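Local coordinates for protein bacterial leucyl aminopeptidase (Legionella pneumophila, PDB 6ESL) that probably removes N-terminal residues, leucine among them, from peptides as a zinc-dependent aminopeptidase secreted by the bacterium to acquire nutrients during intracellular infection, at residues F179-G184 with V267-E272; V277-Q282 with V384-E389. All coordinates share one frame; numbering follows the deposited sequence.

Overall arrangement
After the N-terminal region, the chain enters the mixed sheet through its edge strand 176-183. Interaction 1 closes the first loop when helix 261-272 returns to that strand; the 82 intervening residues hold three further strands of the sheet and the zinc ligands His209, Asp222 and Glu257. A short turn then leads into strand 277-282, where interaction 2 opens. Its loop runs past the zinc ligand Asp284 and closes near the C terminus on helix 373-391. The two loops lie in series, neither nested nor crossed. Interaction 1 ties a helix to the sheet's margin; interaction 2, about 20 Å away between centres, packs a helix against an inner strand. Phe270 of the first packs on Val277 of the second.

Interaction 1 (F179-G184 with V267-E272); sequences FFVKTG and VQHFQE
Phe179 and His269 bring two rings together where edge strand 176-183 faces helix 261-272. The aromatic contact is made at the far ends of both side chains: CE2 of Phe179 approaches CE1 of His269 to 3.5 Å, while CZ of Phe179 is 3.9 Å from the same CE1. The centroids are 5.2 Å apart and the planes inclined at 36°, an oblique meeting that is neither a flat stack nor a T-shape. In Phe179, chi1 of 59° sets CG between the backbone N and the carbonyl carbon, and the ring reaches out from the strand toward the helix.

The aliphatic contact comes from Val181, two residues on and on the same side of the strand. Its CG2 methyl sits over one face of the imidazole, displaced toward the rim, and comes closest to CG of His269 at 4.1 Å. Phe179 thus meets the outer end of the imidazole and Val181 its base. In His269, chi1 of -176° turns CG away from the backbone N, which carries the ring across to Val181 and Phe179.

The backbones stay apart, 7.5 Å between CA of Val181 and CA of His269. Phe179 and Val181 are instead paired through their backbones with Val192 and Ser190 of strand 188-195, respectively, and Val181 also touches His265, one turn earlier in the helix. Phe270 turns to Tyr249 and Trp339, edge-to-face with both. The helix thus packs by its side chains on the edge strand of the mixed sheet, in the alpha/beta fold of the M28 peptidases.

Between these two segments the contact is van der Waals and ring packing, with no hydrogen bond. Burying ND1 of His269 without a partner in the model probably carries a small desolvation cost.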
ATOM      1  N   PHE B 179      -2.254 -30.090  14.815  1.00 48.94           N
ATOM      2  CA  PHE B 179      -1.649 -31.138  13.966  1.00 49.41           C
ATOM      3  C   PHE B 179      -0.326 -30.740  13.336  1.00 47.09           C
ATOM      4  O   PHE B 179      -0.049 -29.547  13.166  1.00 43.93           O
ATOM      5  CB  PHE B 179      -2.632 -31.626  12.922  1.00 50.99           C
ATOM      6  CG  PHE B 179      -3.151 -30.568  11.994  1.00 50.35           C
ATOM      7  CD1 PHE B 179      -4.295 -29.836  12.317  1.00 51.56           C
ATOM      8  CD2 PHE B 179      -2.522 -30.333  10.768  1.00 48.19           C
ATOM      9  CE1 PHE B 179      -4.812 -28.877  11.402  1.00 51.35           C
ATOM     10  CE2 PHE B 179      -3.041 -29.410   9.869  1.00 48.08           C
ATOM     11  CZ  PHE B 179      -4.171 -28.651  10.193  1.00 48.74           C
ATOM     12  N   PHE B 180       0.509 -31.728  13.071  1.00 45.33           N
ATOM     13  CA  PHE B 180       1.706 -31.495  12.323  1.00 44.12           C
ATOM     14  C   PHE B 180       1.412 -31.576  10.847  1.00 45.18           C
ATOM     15  O   PHE B 180       0.655 -32.437  10.402  1.00 46.93           O
ATOM     16  CB  PHE B 180       2.810 -32.486  12.642  1.00 44.26           C
ATOM     17  CG  PHE B 180       3.479 -32.264  13.975  1.00 43.24           C
ATOM     18  CD1 PHE B 180       3.864 -30.968  14.396  1.00 41.56           C
ATOM     19  CD2 PHE B 180       3.797 -33.378  14.809  1.00 44.60           C
ATOM     20  CE1 PHE B 180       4.514 -30.776  15.606  1.00 41.00           C
ATOM     21  CE2 PHE B 180       4.467 -33.205  16.008  1.00 43.51           C
ATOM     22  CZ  PHE B 180       4.792 -31.910  16.436  1.00 42.19           C
ATOM     23  N   VAL B 181       2.020 -30.662  10.084  1.00 42.02           N
ATOM     24  CA  VAL B 181       2.150 -30.811   8.665  1.00 43.14           C
ATOM     25  C   VAL B 181       3.586 -31.146   8.326  1.00 42.45           C
ATOM     26  O   VAL B 181       4.495 -30.383   8.597  1.00 39.95           O
ATOM     27  CB  VAL B 181       1.748 -29.533   7.946  1.00 42.23           C
ATOM     28  CG1 VAL B 181       1.957 -29.706   6.429  1.00 42.12           C
ATOM     29  CG2 VAL B 181       0.285 -29.222   8.228  1.00 43.61           C
ATOM     30  N   LYS B 182       3.777 -32.294   7.694  1.00 44.37           N
ATOM     31  CA  LYS B 182       5.085 -32.738   7.260  1.00 45.60           C
ATOM     32  C   LYS B 182       5.809 -31.816   6.251  1.00 43.12           C
ATOM     33  O   LYS B 182       5.210 -30.987   5.542  1.00 39.88           O
ATOM     34  CB  LYS B 182       5.020 -34.202   6.782  1.00 50.50           C
ATOM     35  CG  LYS B 182       4.723 -35.144   7.911  1.00 56.26           C
ATOM     36  CD  LYS B 182       4.646 -36.571   7.391  1.00 63.08           C
ATOM     37  CE  LYS B 182       4.374 -37.533   8.510  1.00 67.79           C
ATOM     38  NZ  LYS B 182       4.287 -38.901   7.915  1.00 71.09           N
ATOM     39  N   THR B 183       7.131 -31.945   6.285  1.00 42.72           N
ATOM     40  CA  THR B 183       8.036 -31.023   5.571  1.00 39.67           C
ATOM     41  C   THR B 183       8.928 -31.766   4.555  1.00 40.58           C
ATOM     42  O   THR B 183      10.116 -31.526   4.495  1.00 38.32           O
ATOM     43  CB  THR B 183       8.905 -30.329   6.598  1.00 37.88           C
ATOM     44  OG1 THR B 183       8.098 -29.929   7.728  1.00 37.38           O
ATOM     45  CG2 THR B 183       9.499 -29.064   5.960  1.00 37.02           C
ATOM     46  N   GLY B 184       8.385 -32.765   3.877  1.00 43.11           N
ATOM     47  CA  GLY B 184       9.219 -33.638   3.037  1.00 45.16           C
ATOM     48  C   GLY B 184      10.449 -34.231   3.708  1.00 44.39           C
ATOM     49  O   GLY B 184      10.332 -34.870   4.731  1.00 47.02           O
ATOM     50  N   VAL B 267       0.484 -24.190   3.178  1.00 32.84           N
ATOM     51  CA  VAL B 267      -0.397 -23.570   2.194  1.00 34.20           C
ATOM     52  C   VAL B 267      -1.013 -24.629   1.291  1.00 37.20           C
ATOM     53  O   VAL B 267      -2.194 -24.570   0.948  1.00 37.42           O
ATOM     54  CB  VAL B 267       0.355 -22.543   1.329  1.00 32.79           C
ATOM     55  CG1 VAL B 267      -0.570 -21.964   0.268  1.00 33.63           C
ATOM     56  CG2 VAL B 267       0.935 -21.439   2.200  1.00 32.83           C
ATOM     57  N   GLN B 268      -0.191 -25.601   0.912  1.00 39.08           N
ATOM     58  CA  GLN B 268      -0.606 -26.680   0.064  1.00 43.34           C
ATOM     59  C   GLN B 268      -1.590 -27.583   0.810  1.00 44.85           C
ATOM     60  O   GLN B 268      -2.575 -28.015   0.222  1.00 46.63           O
ATOM     61  CB  GLN B 268       0.591 -27.505  -0.430  1.00 46.33           C
ATOM     62  CG  GLN B 268       0.263 -28.360  -1.647  1.00 51.30           C
ATOM     63  CD  GLN B 268       1.486 -29.082  -2.256  1.00 54.76           C
ATOM     64  OE1 GLN B 268       1.475 -30.285  -2.477  1.00 58.96           O
ATOM     65  NE2 GLN B 268       2.526 -28.348  -2.542  1.00 54.36           N
ATOM     66  N   HIS B 269      -1.309 -27.861   2.084  1.00 45.22           N
ATOM     67  CA  HIS B 269      -2.189 -28.616   2.936  1.00 46.51           C
ATOM     68  C   HIS B 269      -3.592 -27.987   2.961  1.00 48.16           C
ATOM     69  O   HIS B 269      -4.591 -28.730   2.791  1.00 48.38           O
ATOM     70  CB  HIS B 269      -1.656 -28.758   4.351  1.00 45.02           C
ATOM     71  CG  HIS B 269      -2.507 -29.618   5.240  1.00 47.65           C
ATOM     72  ND1 HIS B 269      -3.601 -29.119   5.923  1.00 48.84           N
ATOM     73  CD2 HIS B 269      -2.462 -30.946   5.515  1.00 48.10           C
ATOM     74  CE1 HIS B 269      -4.183 -30.102   6.597  1.00 49.39           C
ATOM     75  NE2 HIS B 269      -3.493 -31.204   6.390  1.00 49.58           N
ATOM     76  N   PHE B 270      -3.651 -26.674   3.165  1.00 43.72           N
ATOM     77  CA  PHE B 270      -4.919 -25.978   3.233  1.00 46.74           C
ATOM     78  C   PHE B 270      -5.656 -25.989   1.889  1.00 49.72           C
ATOM     79  O   PHE B 270      -6.886 -26.065   1.867  1.00 51.62           O
ATOM     80  CB  PHE B 270      -4.741 -24.505   3.646  1.00 43.74           C
ATOM     81  CG  PHE B 270      -4.688 -24.279   5.161  1.00 43.46           C
ATOM     82  CD1 PHE B 270      -3.795 -24.935   5.946  1.00 43.84           C
ATOM     83  CD2 PHE B 270      -5.483 -23.329   5.746  1.00 44.19           C
ATOM     84  CE1 PHE B 270      -3.740 -24.716   7.338  1.00 43.93           C
ATOM     85  CE2 PHE B 270      -5.392 -23.056   7.129  1.00 44.17           C
ATOM     86  CZ  PHE B 270      -4.519 -23.739   7.920  1.00 42.92           C
ATOM     87  N   GLN B 271      -4.928 -25.883   0.779  1.00 49.83           N
ATOM     88  CA  GLN B 271      -5.532 -25.888  -0.533  1.00 53.78           C
ATOM     89  C   GLN B 271      -6.128 -27.300  -0.851  1.00 56.76           C
ATOM     90  O   GLN B 271      -7.241 -27.400  -1.272  1.00 55.37           O
ATOM     91  CB  GLN B 271      -4.492 -25.490  -1.531  1.00 56.21           C
ATOM     92  CG  GLN B 271      -5.025 -25.324  -2.888  1.00 64.96           C
ATOM     93  CD  GLN B 271      -4.000 -24.746  -3.900  1.00 72.81           C
ATOM     94  OE1 GLN B 271      -2.803 -24.339  -3.591  1.00 66.09           O
ATOM     95  NE2 GLN B 271      -4.481 -24.699  -5.171  1.00 79.32           N
ATOM     96  N   GLU B 272      -5.387 -28.360  -0.556  1.00 56.68           N
ATOM     97  CA  GLU B 272      -5.798 -29.717  -0.797  1.00 60.36           C
ATOM     98  C   GLU B 272      -6.927 -30.184   0.109  1.00 63.73           C
ATOM     99  O   GLU B 272      -7.678 -31.069  -0.303  1.00 66.94           O
ATOM    100  CB  GLU B 272      -4.630 -30.653  -0.595  1.00 60.63           C
ATOM    101  CG  GLU B 272      -3.547 -30.554  -1.647  1.00 60.15           C
ATOM    102  CD  GLU B 272      -2.257 -31.262  -1.206  1.00 61.81           C
ATOM    103  OE1 GLU B 272      -2.095 -31.626   0.014  1.00 61.81           O
ATOM    104  OE2 GLU B 272      -1.405 -31.426  -2.096  1.00 60.00           O
TER

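Interaction 2 (V277-Q282 with V384-E389); sequences VKAVVQ and VAFAIE
The Phe386 ring packs with one face against the CG1 methyl of Val281. This is a CH-pi contact: CG1 of Val281 stands 3.8 Å from the centroid of the Phe386 ring, 24° off the normal. The methyl is shifted toward the CD2-CE2 side, with 3.6 Å from Val281 CG1 to Phe386 CE2. Phe386 extends from its helix toward the strand because its CG lies anti to the backbone N (chi1 -175°), and the two side chains pass one another in opposite directions.

Beyond the face, CZ of Phe386 meets the strand obliquely, 4.2 Å from CB of Ala279. Backbone C of Val280 is 4.0 Å from CZ of Phe386; the side chain of Val280 starts off away from the helix. Helix 384-389 runs almost antiparallel to strand 279-282, at 173° with axes 10.3 Å apart, the spacing of a helix layered on a sheet as in the alpha/beta core of M28 peptidases. Leu308 and Leu312 of helix 306-320 and Ile204 of strand 203-209 also touch Phe386.

All four touching residues are buried and no hydrogen bond crosses, so hydrophobic packing supplemented by CH-pi attraction holds this helix to the strand leading to the zinc ligand Asp284.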
ATOM      1  N   VAL B 277      -9.154 -19.428   3.757  1.00 46.94           N
ATOM      2  CA  VAL B 277      -8.412 -18.462   4.606  1.00 43.63           C
ATOM      3  C   VAL B 277      -8.729 -17.090   4.122  1.00 42.15           C
ATOM      4  O   VAL B 277      -8.553 -16.757   2.923  1.00 43.39           O
ATOM      5  CB  VAL B 277      -6.902 -18.678   4.578  1.00 41.42           C
ATOM      6  CG1 VAL B 277      -6.166 -17.610   5.384  1.00 40.84           C
ATOM      7  CG2 VAL B 277      -6.566 -20.045   5.121  1.00 43.70           C
ATOM      8  N   LYS B 278      -9.184 -16.281   5.060  1.00 41.21           N
ATOM      9  CA  LYS B 278      -9.502 -14.890   4.812  1.00 43.54           C
ATOM     10  C   LYS B 278      -8.277 -13.975   4.879  1.00 38.77           C
ATOM     11  O   LYS B 278      -8.104 -13.113   4.041  1.00 40.21           O
ATOM     12  CB  LYS B 278     -10.529 -14.387   5.862  1.00 47.80           C
ATOM     13  CG  LYS B 278     -10.777 -12.896   5.677  1.00 50.45           C
ATOM     14  CD  LYS B 278     -12.094 -12.321   6.132  1.00 54.53           C
ATOM     15  CE  LYS B 278     -12.270 -11.039   5.305  1.00 57.83           C
ATOM     16  NZ  LYS B 278     -13.307 -10.126   5.811  1.00 62.16           N
ATOM     17  N   ALA B 279      -7.459 -14.130   5.939  1.00 37.34           N
ATOM     18  CA  ALA B 279      -6.316 -13.230   6.133  1.00 35.32           C
ATOM     19  C   ALA B 279      -5.214 -13.877   6.993  1.00 33.98           C
ATOM     20  O   ALA B 279      -5.501 -14.612   7.975  1.00 33.62           O
ATOM     21  CB  ALA B 279      -6.767 -11.917   6.746  1.00 36.59           C
ATOM     22  N   VAL B 280      -3.969 -13.527   6.636  1.00 29.16           N
ATOM     23  CA  VAL B 280      -2.774 -14.073   7.269  1.00 28.94           C
ATOM     24  C   VAL B 280      -1.847 -12.930   7.751  1.00 28.46           C
ATOM     25  O   VAL B 280      -1.633 -11.940   7.011  1.00 27.91           O
ATOM     26  CB  VAL B 280      -2.027 -14.940   6.243  1.00 29.23           C
ATOM     27  CG1 VAL B 280      -0.829 -15.557   6.859  1.00 29.53           C
ATOM     28  CG2 VAL B 280      -2.967 -16.016   5.742  1.00 30.42           C
ATOM     29  N   VAL B 281      -1.273 -13.056   8.951  1.00 26.60           N
ATOM     30  CA  VAL B 281      -0.182 -12.201   9.345  1.00 25.45           C
ATOM     31  C   VAL B 281       1.023 -13.089   9.689  1.00 25.94           C
ATOM     32  O   VAL B 281       0.856 -14.260  10.184  1.00 28.20           O
ATOM     33  CB  VAL B 281      -0.569 -11.239  10.507  1.00 25.45           C
ATOM     34  CG1 VAL B 281      -1.009 -11.989  11.737  1.00 25.78           C
ATOM     35  CG2 VAL B 281       0.518 -10.239  10.872  1.00 24.72           C
ATOM     36  N   GLN B 282       2.202 -12.564   9.421  1.00 23.39           N
ATOM     37  CA  GLN B 282       3.450 -13.207   9.746  1.00 23.33           C
ATOM     38  C   GLN B 282       4.248 -12.359  10.737  1.00 23.00           C
ATOM     39  O   GLN B 282       4.487 -11.147  10.516  1.00 21.36           O
ATOM     40  CB  GLN B 282       4.244 -13.444   8.467  1.00 22.49           C
ATOM     41  CG  GLN B 282       5.688 -13.938   8.593  1.00 21.62           C
ATOM     42  CD  GLN B 282       5.792 -15.355   9.095  1.00 22.61           C
ATOM     43  OE1 GLN B 282       4.775 -16.023   9.348  1.00 24.46           O
ATOM     44  NE2 GLN B 282       7.036 -15.866   9.148  1.00 20.93           N
ATOM     45  N   VAL B 384      -2.830 -10.296  18.888  1.00 33.28           N
ATOM     46  CA  VAL B 384      -4.116 -10.374  19.638  1.00 36.09           C
ATOM     47  C   VAL B 384      -5.182  -9.487  19.002  1.00 36.51           C
ATOM     48  O   VAL B 384      -6.326  -9.915  18.781  1.00 36.86           O
ATOM     49  CB  VAL B 384      -3.978 -10.048  21.145  1.00 37.52           C
ATOM     50  CG1 VAL B 384      -5.338  -9.900  21.867  1.00 40.59           C
ATOM     51  CG2 VAL B 384      -3.215 -11.142  21.804  1.00 38.49           C
ATOM     52  N   ALA B 385      -4.794  -8.265  18.649  1.00 36.52           N
ATOM     53  CA  ALA B 385      -5.774  -7.323  18.089  1.00 35.90           C
ATOM     54  C   ALA B 385      -6.240  -7.764  16.694  1.00 35.94           C
ATOM     55  O   ALA B 385      -7.431  -7.678  16.387  1.00 37.48           O
ATOM     56  CB  ALA B 385      -5.191  -5.931  18.058  1.00 35.68           C
ATOM     57  N   PHE B 386      -5.322  -8.209  15.841  1.00 32.10           N
ATOM     58  CA  PHE B 386      -5.625  -8.760  14.559  1.00 32.71           C
ATOM     59  C   PHE B 386      -6.587  -9.964  14.653  1.00 33.06           C
ATOM     60  O   PHE B 386      -7.592 -10.028  13.972  1.00 32.70           O
ATOM     61  CB  PHE B 386      -4.266  -9.216  13.931  1.00 32.93           C
ATOM     62  CG  PHE B 386      -4.326  -9.717  12.533  1.00 33.00           C
ATOM     63  CD1 PHE B 386      -4.182  -8.814  11.463  1.00 35.14           C
ATOM     64  CD2 PHE B 386      -4.427 -11.076  12.245  1.00 34.20           C
ATOM     65  CE1 PHE B 386      -4.194  -9.266  10.127  1.00 35.48           C
ATOM     66  CE2 PHE B 386      -4.440 -11.529  10.912  1.00 33.98           C
ATOM     67  CZ  PHE B 386      -4.337 -10.614   9.864  1.00 33.07           C
ATOM     68  N   ALA B 387      -6.297 -10.880  15.570  1.00 34.83           N
ATOM     69  CA  ALA B 387      -7.168 -12.053  15.752  1.00 37.66           C
ATOM     70  C   ALA B 387      -8.574 -11.621  16.150  1.00 39.89           C
ATOM     71  O   ALA B 387      -9.568 -11.966  15.457  1.00 41.63           O
ATOM     72  CB  ALA B 387      -6.605 -12.982  16.817  1.00 37.19           C
ATOM     73  N   ILE B 388      -8.657 -10.838  17.208  1.00 40.04           N
ATOM     74  CA  ILE B 388      -9.980 -10.507  17.751  1.00 42.37           C
ATOM     75  C   ILE B 388     -10.772  -9.661  16.755  1.00 42.90           C
ATOM     76  O   ILE B 388     -11.925  -9.965  16.498  1.00 44.55           O
ATOM     77  CB  ILE B 388      -9.877  -9.867  19.154  1.00 42.84           C
ATOM     78  CG1 ILE B 388      -9.388 -10.886  20.186  1.00 43.37           C
ATOM     79  CG2 ILE B 388     -11.200  -9.249  19.565  1.00 46.58           C
ATOM     80  CD1 ILE B 388      -8.921 -10.281  21.478  1.00 42.90           C
ATOM     81  N   GLU B 389     -10.186  -8.632  16.150  1.00 42.72           N
ATOM     82  CA  GLU B 389     -10.943  -7.846  15.184  1.00 44.26           C
ATOM     83  C   GLU B 389     -11.443  -8.663  14.004  1.00 45.63           C
ATOM     84  O   GLU B 389     -12.606  -8.536  13.637  1.00 48.19           O
ATOM     85  CB  GLU B 389     -10.141  -6.658  14.597  1.00 42.99           C
ATOM     86  CG  GLU B 389      -9.989  -5.506  15.586  1.00 45.08           C
ATOM     87  CD  GLU B 389     -11.273  -4.646  15.719  1.00 46.63           C
ATOM     88  OE1 GLU B 389     -12.171  -4.784  14.823  1.00 47.48           O
ATOM     89  OE2 GLU B 389     -11.367  -3.870  16.738  1.00 45.78           O
TER